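Local coordinates for putative uncharacterized protein (PDB 4HR1) that is of unknown function but forms a bromodomain-like helical bundle in a virus that infects the archaeon Pyrococcus abyssi, at residues Arg17-Phe22 with Val94-Val99; Asp48-Ala53 with Leu83-Ile88; Asn55-Ala60 with Lys76-Ala81; Gly100-Gln105 with Leu109-Tyr114. One frame throughout, in Å; residues are numbered along the deposited sequence.

Overall arrangement
Four contacts, all within one bromodomain-like helical bundle, show how chemistry changes with place. Interaction 1 is wholly buried and apolar, and joins helix 5-30 to helix 72-98. Interactions 2 and 3 hold the same pair, helix 34-63 and helix 72-98, at successive levels with centres 11 Å apart. Interaction 2 is purely aliphatic, whereas interaction 3, farther from the centre of the chain, adds a hydrogen bond between an indole and a carboxylate. Interaction 4, centred about 31 Å from interaction 3, ties a connecting loop to helix 109-119 and mixes apolar with amide packing. It touches interaction 1 through M96 and F22, while R17 and D48 form a salt bridge between interactions 1 and 2.

Interaction 1: Arg17-Phe22 with Val94-Val99; sequences RTAIAF and VEMLRV
M96 reaches F22 and A19 with its terminal methyl, and apolar packing is the whole of what joins residues 17-22 to 94-99. CE of M96 lies 4.0 Å from CD1 of F22, approaching the ring obliquely, and 4.4 Å from CB of A19. The two longer side chains cross at about a right angle. M96 can bridge the gap because CG stands anti to its carbonyl carbon (chi1 -79°) and the chain beyond is extended. This carries the methyl across to the other helix, although the CA of A19 and the CA of M96 are 9.2 Å apart.

Within 94-99 the charges pair with each other. R98 turns the flank of its guanidinium to E95, and both NE and NH2 bond to the same oxygen, OE1. The bond from R98 NH2 to E95 OE1 is the shorter at 2.8 Å and the straighter at 151°; that from R98 NE to the same E95 OE1 is 3.1 Å long. The oxygen lies near the guanidinium plane, and this double grip, a salt bridge, pairs the charge of the buried E95.

Around the methyl, M96 also packs on L23 of helix 5-30 and on I111 and L115 of helix 109-119, while F22 meets two aromatic rings of the other subunit edge-to-face. The chemistry implies a modest, non-directional join of about 100 Å², in which one long, flexible side chain spans the gap with its methyl and apolar burial does the holding.

Interaction 2: Asp48-Ala53 with Leu83-Ile88; sequences DEIATA and LVLEDI
V84 O accepts the backbone N-H of I88 at 3.0 Å, a routine helical bond that sets these two residues one turn apart, and both of them touch I50 on the other helix. That side chain carries the contact alone from residues 48-53. It points toward residues 83-88 and, packing also on A81, enters the hole formed by A81, V84, L85 and I88, a case of knobs-into-holes packing.

Its two branches divide the work. CG1 stands anti to the backbone N (chi1 -168°), and at its end I50 CD1 rests 3.9 Å from V84 CB. The other branch is the more closely packed, with I50 CG2 3.5 Å from L85 CD2 and I50 CG2 3.7 Å from I88 CD1. I50 and I88 slide past each other in opposite directions, whereas L85 slants across I50 and brings its CG to 4.0 Å from CG1 of I50. All of these touches are aliphatic, and the contact is held by van der Waals packing.

The helices run nearly antiparallel here, at 157°, with short-segment axes 10.3 Å apart. Helix 5-30 closes in from a further direction: L85 packs on its I13 and L16, and I88 also meets L16. R46 of helix 34-63 also touches V84 and I88, and D48 pairs with R17 of helix 5-30, which places this aliphatic seam among three helices of the bundle.

Interaction 3: Asn55-Ala60 with Lys76-Ala81; sequences NWDVYA and KEIQKA
W56 and I78 make the tightly packed half of this contact. CD1 of I78 lies 3.5 Å from CZ2 of W56, coming to the indole obliquely, and 3.7 Å from CB of D57. The same D57 CB rests over one face of the W56 ring, toward its rim, so the isoleucine methyl sits where two consecutive residues of the opposite helix converge. I78 CG1 adds to the grip at 3.6 Å from CZ2 of W56.

The other half is polar and looser, formed by the indole N-H of the partly exposed W56 and the carboxylate of E77, also partly exposed. NE1 of W56 donates to OE1 of E77 at 2.9 Å. The oxygen stands at the ring edge and near its plane, but the bond bends to 136° and meets the carboxylate from well above its own plane. A chi1 of 63° holds CG of W56 between the backbone N and the carbonyl carbon, which turns the ring across toward helix 72-98. NE1 also makes a weak bond to A53 O, so its hydrogen may be shared.

Helix 34-63 is kinked here, since the backbone N atoms of W56 and D57 lack bonds to the preceding turn. The short segments cross at 127°, more steeply than the same helices do at residues 48-53 and 83-88. L70, in the loop between them, packs on W56 and D57, F3 touches I78, and the other subunit lies against Y59.

Interaction 4: Gly100-Gln105 with Leu109-Tyr114; sequences GLAQGQ and LKISDY
L101, A102 and I111 supply the apolar part of the contact between the loop 100-105 and helix 109-119. Both loop residues meet CD1 of I111, which lies 3.7 Å from CG of L101 and 3.7 Å from CB of A102. I111 has CG1 anti to its carbonyl carbon (chi1 -75°), and this sends the methyl out toward the loop. L101 slants across it, and CD1 of L101 adds a touch at 3.9 Å from I111 CD1. Behind this cluster the leucine also packs on F22 and Y26 of helix 5-30 and on M96 of helix 72-98, so the loop is seated in the same buried region that holds the methionine.

The loop leaves helix 72-98 through a Schellman motif. G100 takes a positive phi of 99°, two bonds return to the last helical turn, and the chain reverses to bring helix 109-119 back over helices 5-30 and 72-98 in a bromodomain-like bundle.

Amide packing makes up the second kind of contact. The extended side chain of Q105, with CG anti to the backbone N (chi1 -173°), lays its amide group against the first turn of helix 109-119. CD of Q105 is 3.7 Å from CB of K110 and 4.0 Å from the backbone N of K110. Q105 meets I111 at about a right angle and slants across K110, where the aliphatic parts touch, with CG of Q105 4.1 Å from CG of K110. Aromatic residues of the other subunit pack on K110 and I111, and Y114 OH bonds to backbone of that same chain.

Interaction 1: Arg17-Phe22 with Val94-Val99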
loop_
_atom_site.group_PDB
_atom_site.type_symbol
_atom_site.label_atom_id
_atom_site.label_comp_id
_atom_site.label_asym_id
_atom_site.label_seq_id
_atom_site.Cartn_x
_atom_site.Cartn_y
_atom_site.Cartn_z
ATOM N N ARG A 17 -1.147 -5.737 0.796
ATOM C CA ARG A 17 -0.313 -5.136 1.848
ATOM C C ARG A 17 -1.061 -5.101 3.186
ATOM O O ARG A 17 -0.518 -5.554 4.204
ATOM C CB ARG A 17 0.213 -3.748 1.446
ATOM C CG ARG A 17 1.206 -3.809 0.284
ATOM C CD ARG A 17 2.340 -2.825 0.457
ATOM N NE ARG A 17 2.707 -2.166 -0.801
ATOM C CZ ARG A 17 3.691 -2.564 -1.603
ATOM N NH1 ARG A 17 4.401 -3.650 -1.310
ATOM N NH2 ARG A 17 3.958 -1.895 -2.714
ATOM N N THR A 18 -2.337 -4.652 3.157
ATOM C CA THR A 18 -3.232 -4.585 4.316
ATOM C C THR A 18 -3.453 -5.989 4.895
ATOM O O THR A 18 -3.492 -6.145 6.125
ATOM C CB THR A 18 -4.545 -3.891 3.947
ATOM O OG1 THR A 18 -4.309 -2.749 3.102
ATOM C CG2 THR A 18 -5.363 -3.501 5.175
ATOM N N ALA A 19 -3.534 -7.012 4.011
ATOM C CA ALA A 19 -3.698 -8.420 4.387
ATOM C C ALA A 19 -2.472 -8.941 5.105
ATOM O O ALA A 19 -2.600 -9.745 6.025
ATOM C CB ALA A 19 -3.981 -9.263 3.151
ATOM N N ILE A 20 -1.275 -8.481 4.693
ATOM C CA ILE A 20 -0.002 -8.849 5.329
ATOM C C ILE A 20 0.091 -8.161 6.705
ATOM O O ILE A 20 0.446 -8.818 7.679
ATOM C CB ILE A 20 1.218 -8.589 4.376
ATOM C CG1 ILE A 20 1.295 -9.711 3.310
ATOM C CG2 ILE A 20 2.581 -8.471 5.143
ATOM C CD1 ILE A 20 1.897 -9.312 2.070
ATOM N N ALA A 21 -0.288 -6.875 6.790
ATOM C CA ALA A 21 -0.334 -6.114 8.053
ATOM C C ALA A 21 -1.237 -6.847 9.049
ATOM O O ALA A 21 -0.833 -7.054 10.198
ATOM C CB ALA A 21 -0.870 -4.699 7.810
ATOM N N PHE A 22 -2.425 -7.310 8.570
ATOM C CA PHE A 22 -3.420 -8.056 9.347
ATOM C C PHE A 22 -2.827 -9.333 9.928
ATOM O O PHE A 22 -2.937 -9.547 11.138
ATOM C CB PHE A 22 -4.648 -8.363 8.473
ATOM C CG PHE A 22 -5.824 -8.990 9.184
ATOM C CD1 PHE A 22 -5.903 -10.368 9.351
ATOM C CD2 PHE A 22 -6.881 -8.210 9.631
ATOM C CE1 PHE A 22 -7.003 -10.949 9.985
ATOM C CE2 PHE A 22 -7.988 -8.797 10.245
ATOM C CZ PHE A 22 -8.046 -10.161 10.412
ATOM N N VAL A 94 -4.988 -18.820 2.277
ATOM C CA VAL A 94 -4.516 -20.145 2.671
ATOM C C VAL A 94 -3.673 -20.053 3.957
ATOM O O VAL A 94 -3.851 -20.875 4.853
ATOM C CB VAL A 94 -3.770 -20.818 1.482
ATOM C CG1 VAL A 94 -2.962 -22.036 1.925
ATOM C CG2 VAL A 94 -4.758 -21.205 0.379
ATOM N N GLU A 95 -2.786 -19.038 4.054
ATOM C CA GLU A 95 -1.942 -18.800 5.226
ATOM C C GLU A 95 -2.781 -18.439 6.434
ATOM O O GLU A 95 -2.570 -19.022 7.503
ATOM C CB GLU A 95 -0.861 -17.729 4.956
ATOM C CG GLU A 95 0.101 -17.480 6.117
ATOM C CD GLU A 95 1.016 -18.621 6.533
ATOM O OE1 GLU A 95 1.057 -19.652 5.821
ATOM O OE2 GLU A 95 1.713 -18.472 7.565
ATOM N N MET A 96 -3.735 -17.487 6.261
ATOM C CA MET A 96 -4.671 -17.050 7.304
ATOM C C MET A 96 -5.324 -18.304 7.912
ATOM O O MET A 96 -5.164 -18.551 9.106
ATOM C CB MET A 96 -5.762 -16.119 6.720
ATOM C CG MET A 96 -5.323 -14.701 6.492
ATOM S SD MET A 96 -6.618 -13.780 5.641
ATOM C CE MET A 96 -5.996 -12.216 5.789
ATOM N N LEU A 97 -5.945 -19.146 7.062
ATOM C CA LEU A 97 -6.613 -20.391 7.459
ATOM C C LEU A 97 -5.727 -21.402 8.169
ATOM O O LEU A 97 -6.181 -22.048 9.108
ATOM C CB LEU A 97 -7.323 -21.024 6.260
ATOM C CG LEU A 97 -8.535 -20.241 5.787
ATOM C CD1 LEU A 97 -8.825 -20.508 4.333
ATOM C CD2 LEU A 97 -9.746 -20.476 6.692
ATOM N N ARG A 98 -4.468 -21.512 7.738
ATOM C CA ARG A 98 -3.453 -22.411 8.290
ATOM C C ARG A 98 -2.998 -21.991 9.689
ATOM O O ARG A 98 -2.618 -22.849 10.488
ATOM C CB ARG A 98 -2.232 -22.437 7.359
ATOM C CG ARG A 98 -1.544 -23.799 7.267
ATOM C CD ARG A 98 -0.035 -23.728 7.006
ATOM N NE ARG A 98 0.381 -22.666 6.078
ATOM C CZ ARG A 98 0.378 -22.762 4.749
ATOM N NH1 ARG A 98 -0.057 -23.868 4.156
ATOM N NH2 ARG A 98 0.790 -21.745 4.004
ATOM N N VAL A 99 -3.004 -20.679 9.974
ATOM C CA VAL A 99 -2.520 -20.151 11.246
ATOM C C VAL A 99 -3.551 -20.044 12.373
ATOM O O VAL A 99 -3.207 -19.641 13.492
ATOM C CB VAL A 99 -1.589 -18.929 11.080
ATOM C CG1 VAL A 99 -0.439 -19.271 10.144
ATOM C CG2 VAL A 99 -2.339 -17.699 10.576
#

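Interaction 2: Asp48-Ala53 with Leu83-Ile88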
loop_
_atom_site.group_PDB
_atom_site.type_symbol
_atom_site.label_atom_id
_atom_site.label_comp_id
_atom_site.label_asym_id
_atom_site.label_seq_id
_atom_site.Cartn_x
_atom_site.Cartn_y
_atom_site.Cartn_z
ATOM N N ASP A 48 6.150 -7.022 -2.899
ATOM C CA ASP A 48 7.042 -5.905 -3.251
ATOM C C ASP A 48 7.656 -6.085 -4.648
ATOM O O ASP A 48 7.733 -5.112 -5.403
ATOM C CB ASP A 48 8.135 -5.676 -2.188
ATOM C CG ASP A 48 7.642 -5.432 -0.763
ATOM O OD1 ASP A 48 8.454 -5.600 0.182
ATOM O OD2 ASP A 48 6.443 -5.088 -0.590
ATOM N N GLU A 49 8.010 -7.344 -5.013
ATOM C CA GLU A 49 8.558 -7.674 -6.332
ATOM C C GLU A 49 7.576 -7.340 -7.459
ATOM O O GLU A 49 7.909 -6.575 -8.366
ATOM C CB GLU A 49 8.980 -9.153 -6.394
ATOM C CG GLU A 49 10.461 -9.357 -6.112
ATOM C CD GLU A 49 10.820 -10.479 -5.158
ATOM O OE1 GLU A 49 10.312 -11.610 -5.336
ATOM O OE2 GLU A 49 11.653 -10.235 -4.255
ATOM N N ILE A 50 6.355 -7.887 -7.380
ATOM C CA ILE A 50 5.328 -7.651 -8.385
ATOM C C ILE A 50 4.908 -6.190 -8.430
ATOM O O ILE A 50 4.733 -5.646 -9.519
ATOM C CB ILE A 50 4.165 -8.687 -8.307
ATOM C CG1 ILE A 50 3.228 -8.630 -9.525
ATOM C CG2 ILE A 50 3.400 -8.623 -7.003
ATOM C CD1 ILE A 50 3.859 -9.245 -10.763
ATOM N N ALA A 51 4.840 -5.532 -7.253
ATOM C CA ALA A 51 4.487 -4.112 -7.143
ATOM C C ALA A 51 5.376 -3.218 -7.998
ATOM O O ALA A 51 4.846 -2.373 -8.721
ATOM C CB ALA A 51 4.509 -3.660 -5.690
ATOM N N THR A 52 6.709 -3.427 -7.961
ATOM C CA THR A 52 7.665 -2.626 -8.743
ATOM C C THR A 52 7.538 -2.833 -10.241
ATOM O O THR A 52 7.673 -1.864 -11.009
ATOM C CB THR A 52 9.103 -2.723 -8.210
ATOM O OG1 THR A 52 9.413 -4.083 -7.925
ATOM C CG2 THR A 52 9.324 -1.854 -6.959
ATOM N N ALA A 53 7.206 -4.077 -10.655
ATOM C CA ALA A 53 6.989 -4.438 -12.051
ATOM C C ALA A 53 5.886 -3.611 -12.733
ATOM O O ALA A 53 5.839 -3.564 -13.967
ATOM C CB ALA A 53 6.663 -5.913 -12.153
ATOM N N LEU A 83 -2.365 -11.456 -12.544
ATOM C CA LEU A 83 -2.435 -12.889 -12.333
ATOM C C LEU A 83 -1.582 -13.353 -11.169
ATOM O O LEU A 83 -2.040 -14.163 -10.358
ATOM C CB LEU A 83 -1.986 -13.586 -13.609
ATOM C CG LEU A 83 -3.018 -14.476 -14.234
ATOM C CD1 LEU A 83 -2.900 -14.448 -15.767
ATOM C CD2 LEU A 83 -2.992 -15.896 -13.603
ATOM N N VAL A 84 -0.332 -12.860 -11.098
ATOM C CA VAL A 84 0.630 -13.200 -10.032
ATOM C C VAL A 84 0.071 -12.682 -8.686
ATOM O O VAL A 84 0.137 -13.386 -7.677
ATOM C CB VAL A 84 2.050 -12.640 -10.362
ATOM C CG1 VAL A 84 3.004 -12.740 -9.170
ATOM C CG2 VAL A 84 2.640 -13.340 -11.583
ATOM N N LEU A 85 -0.527 -11.474 -8.719
ATOM C CA LEU A 85 -1.144 -10.804 -7.574
ATOM C C LEU A 85 -2.311 -11.634 -7.017
ATOM O O LEU A 85 -2.442 -11.759 -5.794
ATOM C CB LEU A 85 -1.622 -9.394 -7.979
ATOM C CG LEU A 85 -0.553 -8.308 -8.136
ATOM C CD1 LEU A 85 -1.112 -7.092 -8.920
ATOM C CD2 LEU A 85 -0.010 -7.870 -6.782
ATOM N N GLU A 86 -3.123 -12.253 -7.929
ATOM C CA GLU A 86 -4.254 -13.096 -7.555
ATOM C C GLU A 86 -3.790 -14.387 -6.940
ATOM O O GLU A 86 -4.396 -14.826 -5.974
ATOM C CB GLU A 86 -5.266 -13.245 -8.692
ATOM C CG GLU A 86 -6.660 -13.636 -8.233
ATOM C CD GLU A 86 -7.465 -12.658 -7.388
ATOM O OE1 GLU A 86 -8.441 -13.111 -6.749
ATOM O OE2 GLU A 86 -7.186 -11.439 -7.432
ATOM N N ASP A 87 -2.638 -14.923 -7.386
ATOM C CA ASP A 87 -2.051 -16.114 -6.756
ATOM C C ASP A 87 -1.567 -15.765 -5.356
ATOM O O ASP A 87 -1.708 -16.585 -4.444
ATOM C CB ASP A 87 -0.879 -16.676 -7.583
ATOM C CG ASP A 87 -1.243 -17.158 -8.983
ATOM O OD1 ASP A 87 -2.150 -18.004 -9.102
ATOM O OD2 ASP A 87 -0.560 -16.752 -9.948
ATOM N N ILE A 88 -1.030 -14.527 -5.168
ATOM C CA ILE A 88 -0.556 -14.060 -3.859
ATOM C C ILE A 88 -1.742 -14.005 -2.882
ATOM O O ILE A 88 -1.649 -14.562 -1.780
ATOM C CB ILE A 88 0.283 -12.748 -3.936
ATOM C CG1 ILE A 88 1.599 -12.980 -4.763
ATOM C CG2 ILE A 88 0.636 -12.252 -2.530
ATOM C CD1 ILE A 88 2.193 -11.719 -5.437
#

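Interaction 3: Asn55-Ala60 with Lys76-Ala81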
loop_
_atom_site.group_PDB
_atom_site.type_symbol
_atom_site.label_atom_id
_atom_site.label_comp_id
_atom_site.label_asym_id
_atom_site.label_seq_id
_atom_site.Cartn_x
_atom_site.Cartn_y
_atom_site.Cartn_z
ATOM N N ASN A 55 4.919 -0.108 -11.449
ATOM C CA ASN A 55 5.139 1.321 -11.139
ATOM C C ASN A 55 5.096 2.185 -12.374
ATOM O O ASN A 55 4.677 3.348 -12.313
ATOM C CB ASN A 55 6.519 1.541 -10.489
ATOM C CG ASN A 55 6.700 1.010 -9.094
ATOM O OD1 ASN A 55 5.734 0.715 -8.372
ATOM N ND2 ASN A 55 7.965 0.917 -8.674
ATOM N N TRP A 56 5.589 1.633 -13.502
ATOM C CA TRP A 56 5.604 2.332 -14.777
ATOM C C TRP A 56 4.202 2.792 -15.137
ATOM O O TRP A 56 4.047 3.943 -15.537
ATOM C CB TRP A 56 6.225 1.452 -15.872
ATOM C CG TRP A 56 5.470 0.192 -16.167
ATOM C CD1 TRP A 56 5.645 -1.031 -15.580
ATOM C CD2 TRP A 56 4.408 0.034 -17.117
ATOM N NE1 TRP A 56 4.747 -1.937 -16.094
ATOM C CE2 TRP A 56 3.953 -1.300 -17.019
ATOM C CE3 TRP A 56 3.771 0.906 -18.019
ATOM C CZ2 TRP A 56 2.913 -1.793 -17.815
ATOM C CZ3 TRP A 56 2.714 0.423 -18.782
ATOM C CH2 TRP A 56 2.303 -0.909 -18.681
ATOM N N ASP A 57 3.161 1.925 -14.893
ATOM C CA ASP A 57 1.776 2.238 -15.228
ATOM C C ASP A 57 1.120 3.294 -14.355
ATOM O O ASP A 57 0.267 4.057 -14.842
ATOM C CB ASP A 57 0.915 0.988 -15.414
ATOM C CG ASP A 57 -0.356 1.281 -16.184
ATOM O OD1 ASP A 57 -1.446 0.917 -15.686
ATOM O OD2 ASP A 57 -0.279 2.001 -17.217
ATOM N N VAL A 58 1.565 3.395 -13.090
ATOM C CA VAL A 58 1.107 4.427 -12.173
ATOM C C VAL A 58 1.471 5.798 -12.779
ATOM O O VAL A 58 0.575 6.624 -12.922
ATOM C CB VAL A 58 1.646 4.208 -10.747
ATOM C CG1 VAL A 58 1.042 5.209 -9.762
ATOM C CG2 VAL A 58 1.397 2.773 -10.289
ATOM N N TYR A 59 2.741 5.992 -13.257
ATOM C CA TYR A 59 3.109 7.233 -13.954
ATOM C C TYR A 59 2.570 7.275 -15.377
ATOM O O TYR A 59 1.980 8.298 -15.760
ATOM C CB TYR A 59 4.638 7.549 -13.982
ATOM C CG TYR A 59 4.928 8.822 -14.772
ATOM C CD1 TYR A 59 4.389 10.046 -14.380
ATOM C CD2 TYR A 59 5.618 8.775 -15.983
ATOM C CE1 TYR A 59 4.559 11.196 -15.152
ATOM C CE2 TYR A 59 5.830 9.929 -16.746
ATOM C CZ TYR A 59 5.291 11.139 -16.328
ATOM O OH TYR A 59 5.447 12.280 -17.082
ATOM N N ALA A 60 2.826 6.199 -16.175
ATOM C CA ALA A 60 2.423 6.129 -17.583
ATOM C C ALA A 60 0.989 6.571 -17.827
ATOM O O ALA A 60 0.771 7.460 -18.657
ATOM C CB ALA A 60 2.680 4.741 -18.161
ATOM N N LYS A 76 -0.592 -6.787 -21.764
ATOM C CA LYS A 76 -0.261 -8.189 -21.453
ATOM C C LYS A 76 0.586 -8.350 -20.189
ATOM O O LYS A 76 0.363 -9.288 -19.411
ATOM C CB LYS A 76 0.411 -8.881 -22.657
ATOM C CG LYS A 76 -0.539 -9.161 -23.836
ATOM C CD LYS A 76 0.209 -9.315 -25.164
ATOM C CE LYS A 76 0.686 -10.720 -25.444
ATOM N NZ LYS A 76 1.617 -10.749 -26.600
ATOM N N GLU A 77 1.577 -7.445 -20.004
ATOM C CA GLU A 77 2.468 -7.416 -18.846
ATOM C C GLU A 77 1.643 -7.020 -17.596
ATOM O O GLU A 77 1.857 -7.610 -16.541
ATOM C CB GLU A 77 3.647 -6.448 -19.099
ATOM C CG GLU A 77 4.778 -6.506 -18.076
ATOM C CD GLU A 77 4.579 -5.772 -16.758
ATOM O OE1 GLU A 77 3.966 -4.680 -16.749
ATOM O OE2 GLU A 77 5.063 -6.292 -15.727
ATOM N N ILE A 78 0.684 -6.073 -17.727
ATOM C CA ILE A 78 -0.215 -5.688 -16.629
ATOM C C ILE A 78 -1.094 -6.920 -16.239
ATOM O O ILE A 78 -1.213 -7.243 -15.048
ATOM C CB ILE A 78 -1.101 -4.464 -17.015
ATOM C CG1 ILE A 78 -0.309 -3.148 -17.026
ATOM C CG2 ILE A 78 -2.348 -4.357 -16.115
ATOM C CD1 ILE A 78 0.265 -2.679 -15.633
ATOM N N GLN A 79 -1.680 -7.604 -17.268
ATOM C CA GLN A 79 -2.509 -8.788 -17.102
ATOM C C GLN A 79 -1.762 -9.929 -16.457
ATOM O O GLN A 79 -2.335 -10.624 -15.627
ATOM C CB GLN A 79 -3.154 -9.215 -18.431
ATOM C CG GLN A 79 -4.307 -8.311 -18.888
ATOM C CD GLN A 79 -5.494 -8.203 -17.937
ATOM O OE1 GLN A 79 -6.079 -7.126 -17.767
ATOM N NE2 GLN A 79 -5.905 -9.308 -17.314
ATOM N N LYS A 80 -0.483 -10.108 -16.799
ATOM C CA LYS A 80 0.343 -11.168 -16.212
ATOM C C LYS A 80 0.696 -10.833 -14.768
ATOM O O LYS A 80 0.829 -11.738 -13.949
ATOM C CB LYS A 80 1.608 -11.411 -17.048
ATOM C CG LYS A 80 1.368 -12.295 -18.271
ATOM C CD LYS A 80 2.266 -11.949 -19.466
ATOM C CE LYS A 80 3.695 -12.444 -19.352
ATOM N NZ LYS A 80 4.592 -11.446 -18.694
ATOM N N ALA A 81 0.836 -9.529 -14.454
ATOM C CA ALA A 81 1.108 -9.068 -13.095
ATOM C C ALA A 81 -0.157 -9.268 -12.241
ATOM O O ALA A 81 -0.062 -9.838 -11.145
ATOM C CB ALA A 81 1.526 -7.604 -13.105
#

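Interaction 4: Gly100-Gln105 with Leu109-Tyr114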
loop_
_atom_site.group_PDB
_atom_site.type_symbol
_atom_site.label_atom_id
_atom_site.label_comp_id
_atom_site.label_asym_id
_atom_site.label_seq_id
_atom_site.Cartn_x
_atom_site.Cartn_y
_atom_site.Cartn_z
ATOM N N GLY A 100 -4.778 -20.482 12.093
ATOM C CA GLY A 100 -5.866 -20.492 13.066
ATOM C C GLY A 100 -6.825 -19.327 12.958
ATOM O O GLY A 100 -7.783 -19.243 13.730
ATOM N N LEU A 101 -6.560 -18.416 12.010
ATOM C CA LEU A 101 -7.383 -17.245 11.713
ATOM C C LEU A 101 -8.682 -17.764 11.079
ATOM O O LEU A 101 -8.644 -18.738 10.310
ATOM C CB LEU A 101 -6.613 -16.346 10.720
ATOM C CG LEU A 101 -6.707 -14.810 10.749
ATOM C CD1 LEU A 101 -7.272 -14.256 12.045
ATOM C CD2 LEU A 101 -5.362 -14.197 10.437
ATOM N N ALA A 102 -9.828 -17.152 11.446
ATOM C CA ALA A 102 -11.175 -17.517 10.983
ATOM C C ALA A 102 -11.556 -18.975 11.355
ATOM O O ALA A 102 -11.957 -19.773 10.497
ATOM C CB ALA A 102 -11.308 -17.265 9.487
ATOM N N GLN A 103 -11.417 -19.308 12.658
ATOM C CA GLN A 103 -11.688 -20.637 13.214
ATOM C C GLN A 103 -13.175 -20.958 13.156
ATOM O O GLN A 103 -13.575 -21.875 12.430
ATOM C CB GLN A 103 -11.144 -20.743 14.650
ATOM C CG GLN A 103 -10.716 -22.149 15.037
ATOM C CD GLN A 103 -9.378 -22.504 14.446
ATOM O OE1 GLN A 103 -8.333 -21.980 14.854
ATOM N NE2 GLN A 103 -9.381 -23.401 13.468
ATOM N N GLY A 104 -13.966 -20.188 13.905
ATOM C CA GLY A 104 -15.420 -20.288 13.944
ATOM C C GLY A 104 -16.004 -19.199 13.069
ATOM O O GLY A 104 -16.693 -18.297 13.558
ATOM N N GLN A 105 -15.670 -19.260 11.769
ATOM C CA GLN A 105 -16.065 -18.303 10.735
ATOM C C GLN A 105 -16.234 -19.074 9.419
ATOM O O GLN A 105 -15.470 -20.018 9.165
ATOM C CB GLN A 105 -14.957 -17.222 10.606
ATOM C CG GLN A 105 -15.251 -16.026 9.679
ATOM C CD GLN A 105 -14.106 -15.017 9.612
ATOM O OE1 GLN A 105 -13.562 -14.555 10.631
ATOM N NE2 GLN A 105 -13.737 -14.620 8.410
ATOM N N LEU A 109 -14.659 -14.979 5.016
ATOM C CA LEU A 109 -15.646 -13.991 4.594
ATOM C C LEU A 109 -15.681 -12.690 5.373
ATOM O O LEU A 109 -15.802 -11.631 4.754
ATOM C CB LEU A 109 -17.042 -14.607 4.581
ATOM C CG LEU A 109 -17.615 -14.980 3.219
ATOM C CD1 LEU A 109 -18.913 -15.761 3.398
ATOM C CD2 LEU A 109 -17.864 -13.735 2.341
ATOM N N LYS A 110 -15.637 -12.762 6.715
ATOM C CA LYS A 110 -15.687 -11.560 7.553
ATOM C C LYS A 110 -14.359 -10.776 7.483
ATOM O O LYS A 110 -14.381 -9.546 7.426
ATOM C CB LYS A 110 -16.014 -11.908 9.016
ATOM C CG LYS A 110 -17.376 -12.547 9.255
ATOM C CD LYS A 110 -17.619 -12.717 10.766
ATOM C CE LYS A 110 -18.817 -13.577 11.086
ATOM N NZ LYS A 110 -19.042 -13.670 12.554
ATOM N N ILE A 111 -13.217 -11.504 7.512
ATOM C CA ILE A 111 -11.867 -10.960 7.452
ATOM C C ILE A 111 -11.735 -10.221 6.137
ATOM O O ILE A 111 -11.330 -9.052 6.128
ATOM C CB ILE A 111 -10.797 -12.091 7.580
ATOM C CG1 ILE A 111 -10.674 -12.594 9.032
ATOM C CG2 ILE A 111 -9.435 -11.648 7.015
ATOM C CD1 ILE A 111 -9.917 -13.825 9.152
ATOM N N SER A 112 -12.145 -10.902 5.038
ATOM C CA SER A 112 -12.129 -10.390 3.672
ATOM C C SER A 112 -12.965 -9.092 3.536
ATOM O O SER A 112 -12.482 -8.111 2.963
ATOM C CB SER A 112 -12.577 -11.475 2.690
ATOM O OG SER A 112 -12.196 -11.180 1.356
ATOM N N ASP A 113 -14.173 -9.071 4.104
ATOM C CA ASP A 113 -15.064 -7.900 4.078
ATOM C C ASP A 113 -14.437 -6.722 4.854
ATOM O O ASP A 113 -14.470 -5.584 4.368
ATOM C CB ASP A 113 -16.460 -8.257 4.636
ATOM C CG ASP A 113 -17.406 -8.994 3.689
ATOM O OD1 ASP A 113 -16.924 -9.545 2.657
ATOM O OD2 ASP A 113 -18.616 -9.061 4.000
ATOM N N TYR A 114 -13.828 -7.015 6.029
ATOM C CA TYR A 114 -13.107 -6.038 6.836
ATOM C C TYR A 114 -11.925 -5.459 6.026
ATOM O O TYR A 114 -11.784 -4.243 5.943
ATOM C CB TYR A 114 -12.620 -6.675 8.150
ATOM C CG TYR A 114 -11.609 -5.836 8.898
ATOM C CD1 TYR A 114 -11.982 -4.641 9.510
ATOM C CD2 TYR A 114 -10.282 -6.245 9.013
ATOM C CE1 TYR A 114 -11.054 -3.859 10.191
ATOM C CE2 TYR A 114 -9.347 -5.475 9.697
ATOM C CZ TYR A 114 -9.738 -4.280 10.287
ATOM O OH TYR A 114 -8.812 -3.498 10.943
#